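Local coordinates for Alr4995 protein (Nostoc sp., PDB 6LRF) that acts as a bifunctional enzyme, combining arginine dihydrolase and ornithine cyclodeaminase activities in one chain, at residues Leu125-Arg130 and Thr266-Glu271; Pro175-Tyr180 and Thr220-Ser225; Ile5-Cys10 and Gln46-His51; Trp131-Tyr136 and Thr171-Leu176; Ala70-Val75 and Glu99-Asn104. One frame throughout, in Å; residues are numbered along the deposited sequence.

Contact 1 of 5, residues Leu125-Arg130 and Thr266-Glu271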
# COMPACT_ATOMS: atom_id res chain seq x y z
N LEU B 125 44.60 17.59 18.91
CA LEU B 125 44.74 18.82 19.67
C LEU B 125 44.23 20.04 18.90
O LEU B 125 44.43 20.16 17.70
CB LEU B 125 46.21 19.05 20.05
CG LEU B 125 46.74 18.10 21.13
CD1 LEU B 125 48.28 18.09 21.12
CD2 LEU B 125 46.21 18.49 22.50
N ASP B 126 43.55 20.92 19.61
CA ASP B 126 43.27 22.25 19.09
C ASP B 126 44.63 22.90 18.82
O ASP B 126 45.52 22.83 19.67
CB ASP B 126 42.43 23.03 20.10
CG ASP B 126 42.36 24.51 19.80
OD1 ASP B 126 41.59 24.89 18.89
OD2 ASP B 126 43.06 25.29 20.49
N ARG B 127 44.82 23.50 17.65
CA ARG B 127 46.17 23.93 17.25
C ARG B 127 46.70 25.11 18.09
O ARG B 127 47.92 25.31 18.19
CB ARG B 127 46.23 24.29 15.77
CG ARG B 127 46.05 23.09 14.84
CD ARG B 127 46.70 21.81 15.36
NE ARG B 127 48.10 21.99 15.74
CZ ARG B 127 48.85 21.07 16.34
NH1 ARG B 127 48.34 19.87 16.63
NH2 ARG B 127 50.11 21.33 16.66
N GLU B 128 45.79 25.86 18.69
CA GLU B 128 46.20 26.88 19.65
C GLU B 128 46.30 26.25 21.05
O GLU B 128 46.46 26.95 22.06
CB GLU B 128 45.22 28.07 19.61
CG GLU B 128 45.13 28.71 18.22
CD GLU B 128 43.89 29.60 17.99
OE1 GLU B 128 42.87 29.43 18.71
OE2 GLU B 128 43.94 30.46 17.08
N GLY B 129 46.20 24.92 21.10
CA GLY B 129 46.43 24.14 22.31
C GLY B 129 45.44 24.33 23.45
O GLY B 129 45.79 24.08 24.61
N ARG B 130 44.22 24.75 23.13
CA ARG B 130 43.24 25.09 24.18
C ARG B 130 42.56 23.87 24.79
O ARG B 130 42.25 23.84 25.99
CB ARG B 130 42.19 26.05 23.61
CG ARG B 130 42.79 27.41 23.16
CD ARG B 130 41.78 28.22 22.35
NE ARG B 130 41.45 27.56 21.09
CZ ARG B 130 40.36 27.83 20.38
NH1 ARG B 130 39.49 28.74 20.82
NH2 ARG B 130 40.12 27.18 19.24
N THR B 266 51.85 10.07 9.79
CA THR B 266 52.66 11.00 10.57
C THR B 266 52.17 11.14 12.01
O THR B 266 50.98 10.98 12.30
CB THR B 266 52.68 12.44 9.95
OG1 THR B 266 51.40 13.07 10.17
CG2 THR B 266 53.01 12.42 8.46
N LEU B 267 53.09 11.46 12.91
CA LEU B 267 52.73 11.84 14.27
C LEU B 267 53.56 13.06 14.66
O LEU B 267 54.79 13.01 14.63
CB LEU B 267 52.96 10.68 15.23
CG LEU B 267 52.69 10.93 16.71
CD1 LEU B 267 51.23 11.27 16.97
CD2 LEU B 267 53.12 9.74 17.52
N ARG B 268 52.89 14.16 15.00
CA ARG B 268 53.61 15.34 15.47
C ARG B 268 54.07 15.12 16.92
O ARG B 268 53.25 14.97 17.82
CB ARG B 268 52.73 16.58 15.36
CG ARG B 268 53.35 17.84 15.96
CD ARG B 268 52.75 19.10 15.35
NE ARG B 268 53.28 20.31 15.99
CZ ARG B 268 53.25 21.52 15.44
NH1 ARG B 268 52.72 21.67 14.23
NH2 ARG B 268 53.76 22.56 16.08
N VAL B 269 55.38 15.09 17.15
CA VAL B 269 55.87 14.77 18.49
C VAL B 269 56.33 16.05 19.22
O VAL B 269 56.76 15.99 20.38
CB VAL B 269 56.99 13.74 18.43
CG1 VAL B 269 56.42 12.39 18.09
CG2 VAL B 269 58.03 14.14 17.37
N THR B 270 56.21 17.18 18.53
CA THR B 270 56.47 18.51 19.09
C THR B 270 55.16 19.26 19.34
O THR B 270 54.68 20.00 18.48
CB THR B 270 57.35 19.37 18.14
OG1 THR B 270 58.63 18.75 18.01
CG2 THR B 270 57.54 20.79 18.67
N GLU B 271 54.59 19.05 20.52
CA GLU B 271 53.33 19.69 20.91
C GLU B 271 53.53 20.47 22.20
O GLU B 271 53.47 19.90 23.29
CB GLU B 271 52.21 18.64 21.12
CG GLU B 271 51.85 17.82 19.89
CD GLU B 271 51.07 18.61 18.85
OE1 GLU B 271 51.02 19.86 18.97
OE2 GLU B 271 50.51 17.99 17.92

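Contact 2 of 5, residues Pro175-Tyr180 and Thr220-Ser225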
# COMPACT_ATOMS: atom_id res chain seq x y z
N PRO B 175 41.92 19.91 13.09
CA PRO B 175 42.26 21.24 13.60
C PRO B 175 43.47 21.83 12.84
O PRO B 175 44.44 21.12 12.58
CB PRO B 175 42.60 20.97 15.08
CG PRO B 175 41.91 19.66 15.40
CD PRO B 175 42.00 18.87 14.14
N LEU B 176 43.37 23.10 12.46
CA LEU B 176 44.41 23.75 11.66
C LEU B 176 44.90 25.00 12.36
O LEU B 176 44.28 25.48 13.32
CB LEU B 176 43.90 24.13 10.27
CG LEU B 176 43.40 22.98 9.39
CD1 LEU B 176 42.59 23.54 8.23
CD2 LEU B 176 44.57 22.16 8.89
N ALA B 177 46.01 25.55 11.88
CA ALA B 177 46.54 26.78 12.47
C ALA B 177 45.51 27.90 12.37
O ALA B 177 44.61 27.85 11.52
CB ALA B 177 47.84 27.18 11.78
N ASN B 178 45.64 28.89 13.25
CA ASN B 178 44.82 30.11 13.19
C ASN B 178 43.33 29.81 13.42
O ASN B 178 42.46 30.43 12.83
CB ASN B 178 45.03 30.79 11.83
CG ASN B 178 44.57 32.23 11.82
OD1 ASN B 178 44.59 32.91 12.85
ND2 ASN B 178 44.15 32.70 10.65
N GLY B 179 43.06 28.82 14.28
CA GLY B 179 41.70 28.50 14.70
C GLY B 179 40.81 27.74 13.73
O GLY B 179 39.66 27.46 14.04
N TYR B 180 41.33 27.40 12.55
CA TYR B 180 40.49 26.77 11.54
C TYR B 180 40.23 25.29 11.80
O TYR B 180 41.03 24.61 12.44
CB TYR B 180 41.10 26.97 10.16
CG TYR B 180 40.93 28.40 9.68
CD1 TYR B 180 41.95 29.34 9.86
CD2 TYR B 180 39.74 28.82 9.09
CE1 TYR B 180 41.79 30.64 9.44
CE2 TYR B 180 39.57 30.12 8.67
CZ TYR B 180 40.60 31.03 8.85
OH TYR B 180 40.42 32.33 8.42
N THR B 220 44.95 15.35 6.82
CA THR B 220 45.86 16.36 6.32
C THR B 220 46.92 16.72 7.34
O THR B 220 46.61 16.90 8.53
CB THR B 220 45.09 17.62 5.93
OG1 THR B 220 44.50 17.42 4.64
CG2 THR B 220 46.00 18.84 5.89
N VAL B 221 48.17 16.82 6.89
CA VAL B 221 49.26 17.31 7.72
C VAL B 221 49.34 18.83 7.61
O VAL B 221 49.35 19.38 6.52
CB VAL B 221 50.60 16.67 7.33
CG1 VAL B 221 51.71 17.16 8.23
CG2 VAL B 221 50.48 15.15 7.42
N ASN B 222 49.36 19.49 8.77
CA ASN B 222 49.42 20.94 8.83
C ASN B 222 50.76 21.37 9.37
O ASN B 222 51.12 21.02 10.50
CB ASN B 222 48.28 21.49 9.71
CG ASN B 222 48.19 23.01 9.69
OD1 ASN B 222 47.84 23.64 10.69
ND2 ASN B 222 48.50 23.61 8.54
N VAL B 223 51.53 22.09 8.55
CA VAL B 223 52.76 22.72 9.01
C VAL B 223 52.63 24.23 8.85
O VAL B 223 52.81 24.77 7.75
CB VAL B 223 53.99 22.19 8.26
CG1 VAL B 223 55.24 22.35 9.11
CG2 VAL B 223 53.80 20.72 7.91
N GLU B 224 52.30 24.90 9.95
CA GLU B 224 51.82 26.30 9.97
C GLU B 224 50.84 26.59 8.84
O GLU B 224 49.66 26.26 8.95
CB GLU B 224 52.99 27.29 9.93
CG GLU B 224 52.60 28.81 9.94
CD GLU B 224 51.32 29.14 10.73
OE1 GLU B 224 51.21 28.74 11.91
OE2 GLU B 224 50.42 29.84 10.18
N SER B 225 51.31 27.19 7.75
CA SER B 225 50.40 27.59 6.68
C SER B 225 50.39 26.60 5.54
O SER B 225 49.69 26.79 4.55
CB SER B 225 50.74 28.99 6.18
OG SER B 225 50.26 29.95 7.11

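Contact 3 of 5, residues Ile5-Cys10 and Gln46-His51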
# COMPACT_ATOMS: atom_id res chain seq x y z
N ILE B 5 59.87 21.92 14.28
CA ILE B 5 58.85 20.89 14.52
C ILE B 5 59.30 19.50 14.07
O ILE B 5 59.88 19.34 13.00
CB ILE B 5 57.52 21.27 13.81
CG1 ILE B 5 57.03 22.64 14.29
CG2 ILE B 5 56.45 20.21 14.03
CD1 ILE B 5 55.80 23.16 13.57
N ARG B 6 59.03 18.48 14.90
CA ARG B 6 59.38 17.10 14.58
C ARG B 6 58.14 16.23 14.33
O ARG B 6 57.16 16.31 15.07
CB ARG B 6 60.21 16.47 15.70
CG ARG B 6 61.36 17.32 16.21
CD ARG B 6 62.12 16.59 17.32
NE ARG B 6 62.91 15.46 16.84
CZ ARG B 6 64.20 15.54 16.49
NH1 ARG B 6 64.84 16.71 16.57
NH2 ARG B 6 64.83 14.45 16.07
N PHE B 7 58.20 15.41 13.29
CA PHE B 7 57.18 14.39 13.01
C PHE B 7 57.81 13.02 13.05
O PHE B 7 58.96 12.84 12.64
CB PHE B 7 56.53 14.60 11.65
CG PHE B 7 55.67 15.82 11.57
CD1 PHE B 7 54.31 15.73 11.82
CD2 PHE B 7 56.23 17.05 11.25
CE1 PHE B 7 53.50 16.86 11.76
CE2 PHE B 7 55.43 18.19 11.17
CZ PHE B 7 54.05 18.10 11.43
N LEU B 8 57.05 12.04 13.53
CA LEU B 8 57.48 10.65 13.51
C LEU B 8 56.84 9.92 12.35
O LEU B 8 55.62 10.02 12.16
CB LEU B 8 57.10 9.98 14.81
CG LEU B 8 57.43 8.51 14.91
CD1 LEU B 8 58.94 8.36 14.87
CD2 LEU B 8 56.85 7.99 16.19
N MSE B 9 57.63 9.20 11.56
CA MSE B 9 57.10 8.37 10.48
C MSE B 9 57.70 6.97 10.52
O MSE B 9 58.50 6.66 11.38
CB MSE B 9 57.35 9.00 9.11
CG MSE B 9 56.67 10.34 8.94
SE MSE B 9 56.83 11.12 7.14
CE MSE B 9 55.85 9.77 6.09
N CYS B 10 57.28 6.13 9.59
CA CYS B 10 57.82 4.79 9.53
C CYS B 10 57.73 4.30 8.10
O CYS B 10 56.63 4.23 7.52
CB CYS B 10 57.07 3.85 10.48
SG CYS B 10 57.67 2.16 10.47
N GLN B 46 59.65 13.26 1.65
CA GLN B 46 60.47 14.31 1.06
C GLN B 46 59.85 15.70 1.27
O GLN B 46 60.55 16.64 1.66
CB GLN B 46 60.70 14.06 -0.44
CG GLN B 46 61.54 12.82 -0.78
CD GLN B 46 62.93 12.83 -0.17
OE1 GLN B 46 63.55 13.89 -0.03
NE2 GLN B 46 63.44 11.65 0.18
N ILE B 47 58.55 15.82 1.00
CA ILE B 47 57.85 17.09 1.16
C ILE B 47 57.90 17.58 2.61
O ILE B 47 58.19 18.75 2.88
CB ILE B 47 56.38 17.01 0.73
CG1 ILE B 47 56.27 16.78 -0.78
CG2 ILE B 47 55.65 18.28 1.10
CD1 ILE B 47 54.87 16.45 -1.25
N LEU B 48 57.63 16.66 3.54
CA LEU B 48 57.57 17.01 4.95
C LEU B 48 58.95 17.39 5.48
O LEU B 48 59.09 18.33 6.27
CB LEU B 48 56.98 15.86 5.77
CG LEU B 48 56.54 16.19 7.20
CD1 LEU B 48 55.62 17.40 7.21
CD2 LEU B 48 55.87 15.00 7.86
N LYS B 49 59.97 16.65 5.03
CA LYS B 49 61.36 16.90 5.42
C LYS B 49 61.83 18.31 5.04
O LYS B 49 62.79 18.83 5.62
CB LYS B 49 62.28 15.85 4.79
CG LYS B 49 62.87 14.86 5.78
CD LYS B 49 63.56 15.60 6.93
CE LYS B 49 64.14 14.66 8.00
NZ LYS B 49 64.82 15.39 9.13
N GLU B 50 61.13 18.91 4.08
CA GLU B 50 61.42 20.25 3.60
C GLU B 50 60.78 21.35 4.46
O GLU B 50 61.11 22.53 4.31
CB GLU B 50 60.97 20.41 2.14
CG GLU B 50 61.76 19.57 1.13
CD GLU B 50 61.28 19.73 -0.32
OE1 GLU B 50 60.08 19.47 -0.60
OE2 GLU B 50 62.09 20.10 -1.19
N HIS B 51 59.87 20.97 5.35
CA HIS B 51 59.24 21.96 6.23
C HIS B 51 59.38 21.61 7.71
O HIS B 51 58.92 22.36 8.57
CB HIS B 51 57.76 22.12 5.88
CG HIS B 51 57.52 22.57 4.47
ND1 HIS B 51 57.38 21.68 3.42
CD2 HIS B 51 57.39 23.81 3.94
CE1 HIS B 51 57.18 22.36 2.30
NE2 HIS B 51 57.19 23.65 2.59

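Contact 4 of 5, residues Trp131-Tyr136 and Thr171-Leu176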
# COMPACT_ATOMS: atom_id res chain seq x y z
N TRP B 131 42.34 22.85 23.97
CA TRP B 131 41.70 21.62 24.43
C TRP B 131 42.07 20.47 23.51
O TRP B 131 42.71 20.67 22.46
CB TRP B 131 40.17 21.77 24.48
CG TRP B 131 39.59 22.32 23.20
CD1 TRP B 131 39.50 21.69 21.99
CD2 TRP B 131 39.04 23.63 23.02
NE1 TRP B 131 38.93 22.53 21.06
CE2 TRP B 131 38.64 23.72 21.66
CE3 TRP B 131 38.85 24.73 23.86
CZ2 TRP B 131 38.05 24.87 21.14
CZ3 TRP B 131 38.27 25.87 23.34
CH2 TRP B 131 37.88 25.93 22.00
N LEU B 132 41.66 19.27 23.91
CA LEU B 132 41.84 18.06 23.11
C LEU B 132 40.49 17.52 22.63
O LEU B 132 39.58 17.29 23.43
CB LEU B 132 42.56 16.98 23.94
CG LEU B 132 42.68 15.62 23.25
CD1 LEU B 132 43.64 15.73 22.08
CD2 LEU B 132 43.12 14.54 24.23
N TRP B 133 40.38 17.30 21.32
CA TRP B 133 39.24 16.62 20.74
C TRP B 133 39.49 15.12 20.75
O TRP B 133 40.45 14.67 20.15
CB TRP B 133 39.02 17.06 19.29
CG TRP B 133 38.78 18.56 19.05
CD1 TRP B 133 39.68 19.48 18.58
CD2 TRP B 133 37.53 19.25 19.17
NE1 TRP B 133 39.08 20.71 18.45
CE2 TRP B 133 37.76 20.60 18.79
CE3 TRP B 133 36.24 18.87 19.58
CZ2 TRP B 133 36.75 21.56 18.82
CZ3 TRP B 133 35.24 19.83 19.60
CH2 TRP B 133 35.50 21.16 19.22
N ALA B 134 38.63 14.33 21.40
CA ALA B 134 38.80 12.87 21.40
C ALA B 134 37.62 12.16 20.77
O ALA B 134 36.48 12.39 21.17
CB ALA B 134 39.00 12.35 22.81
N GLY B 135 37.90 11.24 19.85
CA GLY B 135 36.85 10.46 19.21
C GLY B 135 36.50 9.18 19.95
O GLY B 135 37.29 8.67 20.75
N TYR B 136 35.29 8.68 19.73
CA TYR B 136 34.92 7.34 20.19
C TYR B 136 33.85 6.86 19.24
O TYR B 136 33.32 7.65 18.46
CB TYR B 136 34.44 7.32 21.65
CG TYR B 136 33.08 7.95 21.91
CD1 TYR B 136 32.94 9.33 21.94
CD2 TYR B 136 31.95 7.17 22.12
CE1 TYR B 136 31.70 9.92 22.17
CE2 TYR B 136 30.71 7.74 22.36
CZ TYR B 136 30.58 9.12 22.38
OH TYR B 136 29.34 9.70 22.62
N THR B 171 40.40 10.95 10.23
CA THR B 171 39.93 10.75 8.85
C THR B 171 38.79 11.70 8.46
O THR B 171 38.41 11.76 7.30
CB THR B 171 39.44 9.31 8.60
OG1 THR B 171 38.31 9.05 9.43
CG2 THR B 171 40.53 8.31 8.92
N CYS B 172 38.26 12.44 9.43
CA CYS B 172 37.09 13.28 9.19
C CYS B 172 37.12 14.58 9.98
O CYS B 172 36.13 15.31 10.04
CB CYS B 172 35.80 12.52 9.53
SG CYS B 172 35.74 11.83 11.25
N PHE B 173 38.27 14.86 10.59
CA PHE B 173 38.37 15.97 11.53
C PHE B 173 39.82 16.45 11.60
O PHE B 173 40.73 15.63 11.75
CB PHE B 173 37.88 15.50 12.90
CG PHE B 173 37.68 16.60 13.89
CD1 PHE B 173 38.72 16.99 14.74
CD2 PHE B 173 36.44 17.21 14.01
CE1 PHE B 173 38.54 18.00 15.67
CE2 PHE B 173 36.24 18.23 14.95
CZ PHE B 173 37.29 18.63 15.78
N CYS B 174 40.04 17.76 11.48
CA CYS B 174 41.40 18.26 11.36
C CYS B 174 41.57 19.72 11.81
O CYS B 174 41.40 20.65 11.01
CB CYS B 174 41.89 18.11 9.91
SG CYS B 174 43.69 18.47 9.70
N PRO B 175 41.92 19.91 13.09
CA PRO B 175 42.26 21.24 13.60
C PRO B 175 43.47 21.83 12.84
O PRO B 175 44.44 21.12 12.58
CB PRO B 175 42.60 20.97 15.08
CG PRO B 175 41.91 19.66 15.40
CD PRO B 175 42.00 18.87 14.14
N LEU B 176 43.37 23.10 12.46
CA LEU B 176 44.41 23.75 11.66
C LEU B 176 44.90 25.00 12.36
O LEU B 176 44.28 25.48 13.32
CB LEU B 176 43.90 24.13 10.27
CG LEU B 176 43.40 22.98 9.39
CD1 LEU B 176 42.59 23.54 8.23
CD2 LEU B 176 44.57 22.16 8.89

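Contact 5 of 5, residues Ala70-Val75 and Glu99-Asn104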
# COMPACT_ATOMS: atom_id res chain seq x y z
N ALA B 70 50.48 7.81 13.33
CA ALA B 70 49.41 8.58 13.97
C ALA B 70 48.82 7.81 15.15
O ALA B 70 48.47 8.39 16.19
CB ALA B 70 48.29 8.94 12.96
N ASN B 71 48.77 6.49 15.01
CA ASN B 71 48.19 5.64 16.04
C ASN B 71 49.18 5.14 17.08
O ASN B 71 48.82 4.36 17.92
CB ASN B 71 47.50 4.43 15.40
CG ASN B 71 46.54 4.82 14.29
OD1 ASN B 71 46.71 4.41 13.14
ND2 ASN B 71 45.56 5.65 14.62
N ALA B 72 50.42 5.59 17.02
CA ALA B 72 51.40 5.14 18.02
C ALA B 72 50.95 5.53 19.43
O ALA B 72 51.09 4.77 20.38
CB ALA B 72 52.79 5.74 17.72
N GLY B 73 50.40 6.73 19.54
CA GLY B 73 49.93 7.24 20.81
C GLY B 73 49.64 8.72 20.65
O GLY B 73 49.65 9.25 19.55
N LEU B 74 49.41 9.39 21.77
CA LEU B 74 49.00 10.79 21.75
C LEU B 74 50.01 11.60 22.54
O LEU B 74 50.27 11.30 23.71
CB LEU B 74 47.61 10.93 22.36
CG LEU B 74 47.21 12.37 22.68
CD1 LEU B 74 47.07 13.17 21.41
CD2 LEU B 74 45.92 12.37 23.46
N VAL B 75 50.57 12.62 21.92
CA VAL B 75 51.66 13.37 22.53
C VAL B 75 51.23 14.78 22.95
O VAL B 75 50.64 15.51 22.16
CB VAL B 75 52.85 13.48 21.55
CG1 VAL B 75 53.90 14.46 22.08
CG2 VAL B 75 53.46 12.11 21.30
N GLU B 99 58.92 1.70 22.69
CA GLU B 99 60.37 1.78 22.64
C GLU B 99 60.81 3.12 22.07
O GLU B 99 61.69 3.77 22.61
CB GLU B 99 60.98 0.65 21.81
CG GLU B 99 62.50 0.61 21.89
CD GLU B 99 63.08 -0.51 21.04
OE1 GLU B 99 62.93 -0.45 19.79
OE2 GLU B 99 63.66 -1.47 21.62
N TRP B 100 60.20 3.53 20.96
CA TRP B 100 60.57 4.81 20.39
C TRP B 100 60.30 5.95 21.38
O TRP B 100 61.15 6.81 21.58
CB TRP B 100 59.85 5.08 19.06
CG TRP B 100 60.42 6.31 18.41
CD1 TRP B 100 61.44 6.36 17.49
CD2 TRP B 100 60.02 7.66 18.65
NE1 TRP B 100 61.69 7.67 17.14
CE2 TRP B 100 60.84 8.49 17.84
CE3 TRP B 100 59.07 8.26 19.48
CZ2 TRP B 100 60.72 9.88 17.83
CZ3 TRP B 100 58.95 9.64 19.47
CH2 TRP B 100 59.77 10.44 18.65
N PHE B 101 59.13 5.95 22.00
CA PHE B 101 58.76 7.06 22.88
C PHE B 101 59.73 7.17 24.06
O PHE B 101 60.23 8.27 24.35
CB PHE B 101 57.32 6.90 23.39
CG PHE B 101 56.27 7.27 22.37
CD1 PHE B 101 56.32 8.50 21.71
CD2 PHE B 101 55.22 6.40 22.08
CE1 PHE B 101 55.36 8.85 20.79
CE2 PHE B 101 54.25 6.75 21.15
CZ PHE B 101 54.31 7.97 20.50
N GLU B 102 59.98 6.05 24.72
CA GLU B 102 60.84 6.04 25.90
C GLU B 102 62.28 6.41 25.54
O GLU B 102 62.92 7.16 26.27
CB GLU B 102 60.74 4.69 26.61
CG GLU B 102 59.45 4.60 27.40
CD GLU B 102 59.29 3.34 28.22
OE1 GLU B 102 59.88 2.29 27.86
OE2 GLU B 102 58.55 3.39 29.23
N GLY B 103 62.76 5.93 24.40
CA GLY B 103 64.10 6.28 23.93
C GLY B 103 64.21 7.72 23.46
O GLY B 103 65.29 8.20 23.15
N ASN B 104 63.08 8.42 23.38
CA ASN B 104 63.12 9.82 23.03
C ASN B 104 62.64 10.71 24.16
O ASN B 104 62.23 11.85 23.93
CB ASN B 104 62.32 10.08 21.76
CG ASN B 104 63.11 9.75 20.50
OD1 ASN B 104 63.66 10.64 19.84
ND2 ASN B 104 63.18 8.47 20.16

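Contact 1 of 5, residues Leu125-Arg130 and Thr266-Glu271
Arg127 holds Glu271 end-on, with one guanidinium nitrogen for each carboxylate oxygen. NH1 of Arg127 gives a nearly straight bond to Glu271 OE2 (3.1 Å, 167°), and that oxygen lies in the guanidinium plane. NH2 of Arg127 is nearer to OE1 of Glu271, at 2.9 Å, but this bond is more bent because the oxygen sits tilted from the plane. The two flat groups are turned 45° against each other. The Arg127 chain bends at chi2 and chi3, which brings its end round to the acid.

On the close-packed side a methyl meets the Glu271 chain. Leu125 CD1 lies 3.6 Å from Glu271 CD and also touches the CB and CG of that residue. Both side chains are buried and rest on Leu76 of strand 73-76.

The looser side holds the two arginines, both partly exposed. Arg127 NH2 stands over the centre of the Arg268 guanidinium, 3.4 Å from Arg268 CZ. Arg268 is fixed from its own segment: its NE bonds to Thr270 O at 2.9 Å. Its link to Glu271 is long and rests on charge alone.

Glu271 therefore lies beside two positive groups, but forms its hydrogen bonds across the contact with Arg127. The nearby arginines would probably favour a charged carboxylate, despite the apolar methyl beside it, and the acid in turn would offset the closeness of the two guanidinium groups.

Contact 2 of 5, residues Pro175-Tyr180 and Thr220-Ser225
Asn222 reaches from strand 221-223 to the turn that follows strand 173-175, where it meets Leu176 and Ala177. Its CB lies against the Leu176 methyl CD2 at 3.9 Å. Its CG is in touch with the same methyl. Leu176 thus packs along the root of the side chain, and the polar end continues past it. CG is anti to the backbone N (chi1 -173°), which directs the amide at the neighbouring turn.

At the tip the two amide atoms do different work. OD1 of Asn222 accepts a hydrogen bond from Ala177 N at 2.9 Å. This bond is somewhat bent, and the donor is tilted 26° from the carbonyl plane. The same OD1 lies 3.6 Å from Leu176 CA. On the other branch, ND2 of Asn222 donates to Glu224 O at 2.9 Å, approaching from above that carbonyl plane. ND2 also bonds to Ile226 O on the next strand. The amide therefore ties its own hairpin together while its oxygen holds the adjacent turn.

Ala177 CB packs beside this hairpin, 3.5 Å from Glu224 O. The Glu224 carboxylate bends back over the same methyl, with OE1 3.7 Å from Ala177 CB. Its OE2 accepts a bond from Ser225 OG. Glu224 is on the exposed side, while Leu176 is buried against Val227 and Phe245.

Strands 173-175 and 221-223 are edge strands of two separate three-stranded mixed sheets. Such repeated small sheets, bridged at their turns, are consistent with the alpha/beta propeller of guanidino-group modifying enzymes.

Contact 3 of 5, residues Ile5-Cys10 and Gln46-His51
Leu48, in the last turn of helix 34-49, pushes both its methyls against Phe7 of strand 6-9. It gives up the largest surface of any residue in the contact, and Phe7 and Met9 follow. CD2 of Leu48 is the main point of touch. It lies 3.8 Å from Phe7 CG and 3.9 Å from Phe7 CB. It also makes an off-centre CH-pi contact, 4.2 Å from the centroid of the Phe7 ring and 29° from the ring normal. The other methyl, CD1, lies over the face of the ring, 4.0 Å from Phe7 CE2. The leucine thus spans the ring from its root outward, and the two side chains meet at about a right angle.

Met9, a selenomethionine here, adds a second wall two residues along the strand. Its extended chi2 carries SE out to 4.1 Å from Leu48 CD2. That methyl therefore touches both the aromatic ring and the selenium. Val221, Val223 and Ile228 of the neighbouring sheet also touch Leu48.

Polar groups stay at the helix end. His51 ND1 bonds to Ile47 O at 3.1 Å, and Glu50 N reaches the same oxygen from the opposite face of its plane.

Strand 6-9, helix 34-49 and the adjacent parallel strand 53-56 form a beta-alpha-beta crossover, and this contact packs the helix on the first strand. No hydrogen bond joins the two segments. The helix is held here by apolar packing and the CH-pi contact, so the fit depends on side-chain shape and on burial from water.

Contact 4 of 5, residues Trp131-Tyr136 and Thr171-Leu176
Just before Trp133, which meets Phe173 and Pro175 here, Trp131 O probably accepts a hydrogen bond from Asp126 N. Trp133 itself has its backbone hydrogen-bonded to Leu124 of the neighbouring strand 123-125. No polar bond joins the two segments themselves, which meet through rings.

Phe173 points an edge at the face of Trp133. This is a T-shaped pair, with the phenyl centroid 4.6 Å from that of the five-membered ring and the planes at 65°. CE1 of Phe173 comes within 3.4 Å of Trp133 CG, and CZ of Phe173 is 3.5 Å from Trp133 CD2. The phenyl is carried there because its CG is anti to the backbone N (chi1 -169°). Pro175 adds a smaller touch, with its CG 3.9 Å from Trp133 CD1.

On the opposite face of the indole, Trp131 CD1 stands above the rim. Trp133 thus has an aromatic neighbour on each face. With alanine at this position, the edge of Phe173 would probably lose the face it points into, and a gap would open toward Trp131. Behind the pair, Leu157 touches Trp133, and Leu159 and Tyr183 touch Phe173.

Strands 132-136 and 173-175 belong to two different sheets. Buried packing between successive sheets of this kind is consistent with the propeller core of the guanidino-group modifying family.

Contact 5 of 5, residues Ala70-Val75 and Glu99-Asn104
This is a buried apolar contact between helix and sheet, in which Phe101 of helix 93-103 packs onto Ala72, just before strand 73-76, and Gly73 and Val75 within it. The Phe101 ring does nearly all the touching from the helix side, and it meets the strand with its far end. CE2 of Phe101 lies 3.9 Å from Ala72 CB. It also comes within 3.8 Å of Ala72 O, which sits at the ring edge, near its plane. Gly73 N is a further edge neighbour, 4.2 Å from the same CE2. Across the ring, Phe101 CE1 touches Val75 CG2 at 3.8 Å. With CG1 anti to the backbone N (chi1 170°), CG2 is the branch turned to the ring.

Gly73 has no side chain, and the ring edge comes close to where one would begin. A CB there would sit tight against Phe101 CE2.

Strand 73-76 is the edge of a small mixed sheet with strands 79-82 and 107-109, and the helix lies against that sheet. Such small sheets with helices packed on them are consistent with the alpha/beta propeller of this family. Val80, Leu82 and Val108 of the same sheet also touch Phe101, as does Leu267 of another sheet. A serine in place of Phe101 would probably leave a gap between the helix and Ala72 and Val75, with a hydroxyl buried among apolar groups.

The helix closes just beyond the ring. Asn104 N bonds to Phe101 O, and Asn104 ND2 bonds to Trp100 O at 3.0 Å while standing over the Trp100 ring.

The five contacts lie on the same side of the chain's centre, and contact 1 touches all the others. Contacts 1 and 2 have centres about 10 Å apart, and contacts 1 and 4 about 11 Å; Arg127 CG packs on Leu176 C at 3.3 Å. Contacts 1 and 3 share a sheet, where Leu267 O and Leu8 N probably hydrogen-bond at 2.7 Å. Contacts 2 and 4 share Pro175 and Leu176. Contact 5 meets contact 3 through Trp100 and Leu8, and contact 4 through Leu74 and Leu132. Contacts 2 and 5 are farthest apart, with centres about 22 Å apart. The crystal is unliganded, so no bound substrate marks a pocket near them.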